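Local coordinates for nuclear import protein MOG1 (Saccharomyces cerevisiae, PDB 1JHS), which takes part in nuclear protein import and poly(A)+ mRNA export through the Ran GTPase system, interacting with the small GTPase GSP1, at residues E55-D60 with Q173-K178; V140-N145 with R177-V182. The protein carries 1 engineered substitution. All coordinates share one frame; numbering follows the deposited sequence.

Contact 1: residues E55-D60 with Q173-K178; sequences ESIIVD and QEMVRK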
loop_
_atom_site.group_PDB
_atom_site.type_symbol
_atom_site.label_atom_id
_atom_site.label_comp_id
_atom_site.label_asym_id
_atom_site.label_seq_id
_atom_site.Cartn_x
_atom_site.Cartn_y
_atom_site.Cartn_z
ATOM N N GLU A 55 11.013 -2.183 0.254
ATOM C CA GLU A 55 9.580 -1.837 0.139
ATOM C C GLU A 55 9.384 -0.449 -0.479
ATOM O O GLU A 55 10.270 0.383 -0.435
ATOM C CB GLU A 55 8.897 -1.843 1.516
ATOM C CG GLU A 55 9.035 -3.164 2.282
ATOM C CD GLU A 55 10.308 -3.203 3.117
ATOM O OE1 GLU A 55 11.084 -2.221 3.070
ATOM O OE2 GLU A 55 10.525 -4.198 3.835
ATOM N N SER A 56 8.222 -0.215 -1.072
ATOM C CA SER A 56 7.919 1.094 -1.653
ATOM C C SER A 56 6.466 1.394 -1.321
ATOM O O SER A 56 5.631 0.481 -1.184
ATOM C CB SER A 56 8.159 1.112 -3.171
ATOM O OG SER A 56 7.521 0.033 -3.822
ATOM N N ILE A 57 6.185 2.672 -1.176
ATOM C CA ILE A 57 4.866 3.149 -0.791
ATOM C C ILE A 57 4.335 4.167 -1.801
ATOM O O ILE A 57 5.030 5.122 -2.143
ATOM C CB ILE A 57 4.940 3.865 0.596
ATOM C CG1 ILE A 57 5.492 2.898 1.665
ATOM C CG2 ILE A 57 3.553 4.426 0.975
ATOM C CD1 ILE A 57 5.843 3.589 3.040
ATOM N N ILE A 58 3.115 3.958 -2.274
ATOM C CA ILE A 58 2.506 4.902 -3.206
ATOM C C ILE A 58 1.146 5.323 -2.649
ATOM O O ILE A 58 0.367 4.492 -2.217
ATOM C CB ILE A 58 2.231 4.291 -4.601
ATOM C CG1 ILE A 58 3.539 3.926 -5.311
ATOM C CG2 ILE A 58 1.444 5.339 -5.462
ATOM C CD1 ILE A 58 3.315 3.328 -6.677
ATOM N N VAL A 59 0.884 6.620 -2.643
ATOM C CA VAL A 59 -0.407 7.133 -2.194
ATOM C C VAL A 59 -0.947 7.695 -3.488
ATOM O O VAL A 59 -0.236 8.426 -4.193
ATOM C CB VAL A 59 -0.247 8.274 -1.157
ATOM C CG1 VAL A 59 -1.610 8.825 -0.788
ATOM C CG2 VAL A 59 0.457 7.756 0.088
ATOM N N ASP A 60 -2.185 7.365 -3.825
ATOM C CA ASP A 60 -2.738 7.838 -5.087
ATOM C C ASP A 60 -4.140 8.401 -4.887
ATOM O O ASP A 60 -4.993 7.747 -4.292
ATOM C CB ASP A 60 -2.797 6.686 -6.073
ATOM C CG ASP A 60 -2.693 7.147 -7.519
ATOM O OD1 ASP A 60 -2.877 8.362 -7.783
ATOM O OD2 ASP A 60 -2.422 6.285 -8.387
ATOM N N GLN A 173 -1.862 0.091 8.296
ATOM C CA GLN A 173 -2.928 0.524 9.180
ATOM C C GLN A 173 -2.586 1.833 9.889
ATOM O O GLN A 173 -3.457 2.687 10.075
ATOM C CB GLN A 173 -3.284 -0.606 10.153
ATOM C CG GLN A 173 -3.986 -1.771 9.413
ATOM C CD GLN A 173 -4.813 -2.686 10.302
ATOM O OE1 GLN A 173 -4.332 -3.161 11.347
ATOM N NE2 GLN A 173 -6.072 -2.961 9.881
ATOM N N GLU A 174 -1.321 2.008 10.273
ATOM C CA GLU A 174 -0.917 3.268 10.926
ATOM C C GLU A 174 -1.036 4.446 9.949
ATOM O O GLU A 174 -1.414 5.544 10.349
ATOM C CB GLU A 174 0.511 3.185 11.475
ATOM C CG GLU A 174 0.671 2.136 12.599
ATOM C CD GLU A 174 1.979 2.275 13.370
ATOM O OE1 GLU A 174 2.291 1.361 14.170
ATOM O OE2 GLU A 174 2.695 3.298 13.197
ATOM N N MET A 175 -0.704 4.221 8.674
ATOM C CA MET A 175 -0.835 5.275 7.671
ATOM C C MET A 175 -2.296 5.684 7.533
ATOM O O MET A 175 -2.620 6.877 7.376
ATOM C CB MET A 175 -0.318 4.791 6.313
ATOM C CG MET A 175 1.204 4.559 6.295
ATOM S SD MET A 175 1.754 4.264 4.602
ATOM C CE MET A 175 1.588 5.934 3.877
ATOM N N VAL A 176 -3.186 4.702 7.609
ATOM C CA VAL A 176 -4.614 4.989 7.495
ATOM C C VAL A 176 -5.120 5.740 8.716
ATOM O O VAL A 176 -5.858 6.727 8.588
ATOM C CB VAL A 176 -5.409 3.681 7.325
ATOM C CG1 VAL A 176 -6.928 3.925 7.508
ATOM C CG2 VAL A 176 -5.111 3.099 5.943
ATOM N N ARG A 177 -4.725 5.278 9.899
ATOM C CA ARG A 177 -5.168 5.941 11.126
ATOM C C ARG A 177 -4.614 7.345 11.266
ATOM O O ARG A 177 -5.285 8.209 11.826
ATOM C CB ARG A 177 -4.799 5.104 12.349
ATOM C CG ARG A 177 -5.751 3.917 12.485
ATOM C CD ARG A 177 -5.688 3.337 13.846
ATOM N NE ARG A 177 -6.889 2.571 14.169
ATOM C CZ ARG A 177 -7.345 1.580 13.442
ATOM N NH1 ARG A 177 -6.688 1.264 12.339
ATOM N NH2 ARG A 177 -8.401 0.866 13.843
ATOM N N LYS A 178 -3.411 7.568 10.741
ATOM C CA LYS A 178 -2.750 8.881 10.810
ATOM C C LYS A 178 -3.056 9.818 9.641
ATOM O O LYS A 178 -2.644 10.995 9.646
ATOM C CB LYS A 178 -1.234 8.690 10.874
ATOM C CG LYS A 178 -0.723 8.178 12.209
ATOM C CD LYS A 178 -0.619 9.319 13.202
ATOM C CE LYS A 178 0.131 8.874 14.441
ATOM N NZ LYS A 178 0.523 10.067 15.264
#

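Contact 2: residues V140-N145 with R177-V182; sequences VVISIN and RKFHVV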
loop_
_atom_site.group_PDB
_atom_site.type_symbol
_atom_site.label_atom_id
_atom_site.label_comp_id
_atom_site.label_asym_id
_atom_site.label_seq_id
_atom_site.Cartn_x
_atom_site.Cartn_y
_atom_site.Cartn_z
ATOM N N VAL A 140 -8.880 7.515 -1.974
ATOM C CA VAL A 140 -7.425 7.502 -1.753
ATOM C C VAL A 140 -6.970 6.042 -1.675
ATOM O O VAL A 140 -7.482 5.290 -0.842
ATOM C CB VAL A 140 -7.051 8.165 -0.437
ATOM C CG1 VAL A 140 -5.508 8.152 -0.263
ATOM C CG2 VAL A 140 -7.604 9.595 -0.409
ATOM N N VAL A 141 -6.006 5.649 -2.516
ATOM C CA VAL A 141 -5.506 4.269 -2.486
ATOM C C VAL A 141 -4.025 4.288 -2.078
ATOM O O VAL A 141 -3.205 4.939 -2.709
ATOM C CB VAL A 141 -5.689 3.547 -3.853
ATOM C CG1 VAL A 141 -5.129 2.110 -3.791
ATOM C CG2 VAL A 141 -7.189 3.485 -4.212
ATOM N N ILE A 142 -3.711 3.595 -0.988
ATOM C CA ILE A 142 -2.331 3.528 -0.508
ATOM C C ILE A 142 -1.844 2.114 -0.790
ATOM O O ILE A 142 -2.503 1.148 -0.368
ATOM C CB ILE A 142 -2.228 3.793 1.017
ATOM C CG1 ILE A 142 -2.770 5.194 1.354
ATOM C CG2 ILE A 142 -0.753 3.740 1.453
ATOM C CD1 ILE A 142 -2.568 5.646 2.836
ATOM N N SER A 143 -0.735 1.977 -1.530
ATOM C CA SER A 143 -0.196 0.642 -1.819
ATOM C C SER A 143 1.235 0.540 -1.310
ATOM O O SER A 143 2.006 1.498 -1.395
ATOM C CB SER A 143 -0.243 0.300 -3.331
ATOM O OG SER A 143 0.264 1.325 -4.183
ATOM N N ILE A 144 1.570 -0.611 -0.733
ATOM C CA ILE A 144 2.915 -0.827 -0.233
ATOM C C ILE A 144 3.358 -2.147 -0.842
ATOM O O ILE A 144 2.772 -3.188 -0.567
ATOM C CB ILE A 144 2.966 -0.915 1.316
ATOM C CG1 ILE A 144 2.369 0.362 1.943
ATOM C CG2 ILE A 144 4.456 -1.100 1.764
ATOM C CD1 ILE A 144 2.367 0.402 3.517
ATOM N N ASN A 145 4.404 -2.086 -1.667
ATOM C CA ASN A 145 4.927 -3.266 -2.339
ATOM C C ASN A 145 6.000 -3.955 -1.501
ATOM O O ASN A 145 6.898 -3.293 -0.988
ATOM C CB ASN A 145 5.512 -2.867 -3.688
ATOM C CG ASN A 145 4.537 -2.103 -4.506
ATOM O OD1 ASN A 145 3.491 -2.643 -4.911
ATOM N ND2 ASN A 145 4.837 -0.825 -4.756
ATOM N N ARG A 177 -4.725 5.278 9.899
ATOM C CA ARG A 177 -5.168 5.941 11.126
ATOM C C ARG A 177 -4.614 7.345 11.266
ATOM O O ARG A 177 -5.285 8.209 11.826
ATOM C CB ARG A 177 -4.799 5.104 12.349
ATOM C CG ARG A 177 -5.751 3.917 12.485
ATOM C CD ARG A 177 -5.688 3.337 13.846
ATOM N NE ARG A 177 -6.889 2.571 14.169
ATOM C CZ ARG A 177 -7.345 1.580 13.442
ATOM N NH1 ARG A 177 -6.688 1.264 12.339
ATOM N NH2 ARG A 177 -8.401 0.866 13.843
ATOM N N LYS A 178 -3.411 7.568 10.741
ATOM C CA LYS A 178 -2.750 8.881 10.810
ATOM C C LYS A 178 -3.056 9.818 9.641
ATOM O O LYS A 178 -2.644 10.995 9.646
ATOM C CB LYS A 178 -1.234 8.690 10.874
ATOM C CG LYS A 178 -0.723 8.178 12.209
ATOM C CD LYS A 178 -0.619 9.319 13.202
ATOM C CE LYS A 178 0.131 8.874 14.441
ATOM N NZ LYS A 178 0.523 10.067 15.264
ATOM N N PHE A 179 -3.778 9.306 8.651
ATOM C CA PHE A 179 -4.117 10.057 7.449
ATOM C C PHE A 179 -5.005 11.264 7.755
ATOM O O PHE A 179 -6.076 11.122 8.342
ATOM C CB PHE A 179 -4.828 9.126 6.453
ATOM C CG PHE A 179 -5.050 9.744 5.094
ATOM C CD1 PHE A 179 -4.066 9.667 4.105
ATOM C CD2 PHE A 179 -6.217 10.441 4.826
ATOM C CE1 PHE A 179 -4.254 10.294 2.843
ATOM C CE2 PHE A 179 -6.413 11.076 3.572
ATOM C CZ PHE A 179 -5.427 10.995 2.592
ATOM N N HIS A 180 -4.567 12.452 7.345
ATOM C CA HIS A 180 -5.349 13.658 7.621
ATOM C C HIS A 180 -5.325 14.686 6.497
ATOM O O HIS A 180 -4.257 15.014 5.953
ATOM C CB HIS A 180 -4.845 14.335 8.912
ATOM C CG HIS A 180 -5.138 13.562 10.160
ATOM N ND1 HIS A 180 -6.415 13.190 10.523
ATOM C CD2 HIS A 180 -4.318 13.104 11.142
ATOM C CE1 HIS A 180 -6.369 12.536 11.674
ATOM N NE2 HIS A 180 -5.107 12.469 12.069
ATOM N N VAL A 181 -6.504 15.193 6.144
ATOM C CA VAL A 181 -6.574 16.220 5.116
ATOM C C VAL A 181 -6.413 17.537 5.873
ATOM O O VAL A 181 -7.222 17.873 6.739
ATOM C CB VAL A 181 -7.923 16.211 4.347
ATOM C CG1 VAL A 181 -7.903 17.289 3.272
ATOM C CG2 VAL A 181 -8.147 14.834 3.692
ATOM N N VAL A 182 -5.339 18.249 5.559
ATOM C CA VAL A 182 -5.024 19.521 6.204
ATOM C C VAL A 182 -5.629 20.693 5.445
ATOM O O VAL A 182 -6.177 21.615 6.051
ATOM C CB VAL A 182 -3.485 19.722 6.278
ATOM C CG1 VAL A 182 -3.147 21.131 6.759
ATOM C CG2 VAL A 182 -2.878 18.688 7.211
#

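Contact 1: residues E55-D60 with Q173-K178
Met175 reaches from helix 163-178 to strand 56-63 and meets Ile57 and Val59 with its terminal methyl. The nearest CA atoms, those of Val59 and Met175, are 10.0 Å apart, so the gap is spanned by side chains alone. Met175 CG lies anti to its carbonyl carbon, and the chain stays extended through chi2 before turning at the thioether (chi3 72°), which swings CE out of line. CE comes within 3.8 Å of Ile57 CG2, while Met175 SD is 4.1 Å from that same Ile57 CG2. The two side chains run obliquely to one another. Ile57 turns CG2 anti to its backbone N, and this short branch makes the closest contact; the CG1-CD1 arm lies farther off, beside the sulfur (Ile57 CD1 to Met175 SD 4.4 Å). Two residues on, Val59 brings its own CG2 to 4.4 Å from Met175 CE. Ile57 and Val59 project from the helix-facing side of the strand, whereas Ile58 between them points away. Beyond the pair, Ile57 packs on Ile144 and Phe21, and Met175 on Ile142, placing the contact between helix 163-178 and the large antiparallel sheet, where strand 138-147 neighbours strand 56-63. All three touching residues are buried, and only carbon and sulfur meet: the association therefore rests on dispersion and exclusion of water, with no directional bond.

Contact 2: residues V140-N145 with R177-V182
At the helix-sheet interface of the Mog1 fold, an antiparallel sheet with helices packed on it, strand 138-147 meets the chain just where it leaves helix 163-178 to form the short strand 180-181. The residue carrying the contact from that exit is Phe179. Its CG is anti to the backbone N (chi1 -172°), which directs the ring at the sheet, and Val140 approaches from the opposite direction. The closest CA atoms, of Val140 and Phe179, are 10.1 Å apart, so an aromatic ring and an aliphatic side chain together fill the distance. Both valine methyls take part, lying obliquely to the ring: Val140 CG2 is 4.0 Å from Phe179 CZ, and Val140 CG1 is equally near Phe179 CE1. Ile131 from the adjoining strand and Ile13 from strand 13-17 also touch Phe179, so the ring lies between the large sheet and the smaller three-stranded one. Ile142, two residues along from Val140 and on the same side of its strand, reaches the ring nearer its base. There the approach is looser, again oblique to the ring, with Ile142 CD1 4.5 Å from Phe179 CD1.

In the fold
Followed from the N terminus, the chain lays down strand 56-63 first, and contact 1 closes a loop of 112 residues when helix 163-178 packs over it. Strand 138-147 lies inside that loop. From it, contact 2 closes a much shorter one of 31 residues, ending just past the helix, so the two closures cross rather than nest. Segments 173-178 and 177-182 overlap at Arg177 and Lys178, which touch neither strand segment; strands 56-63 and 138-147 are antiparallel neighbours in the sheet, joined by probable backbone bonds such as Ile58 O to Ser143 N. Side-chain packing of Val140 on Val59 merges both contacts, whose centres are about 5 Å apart, into one core.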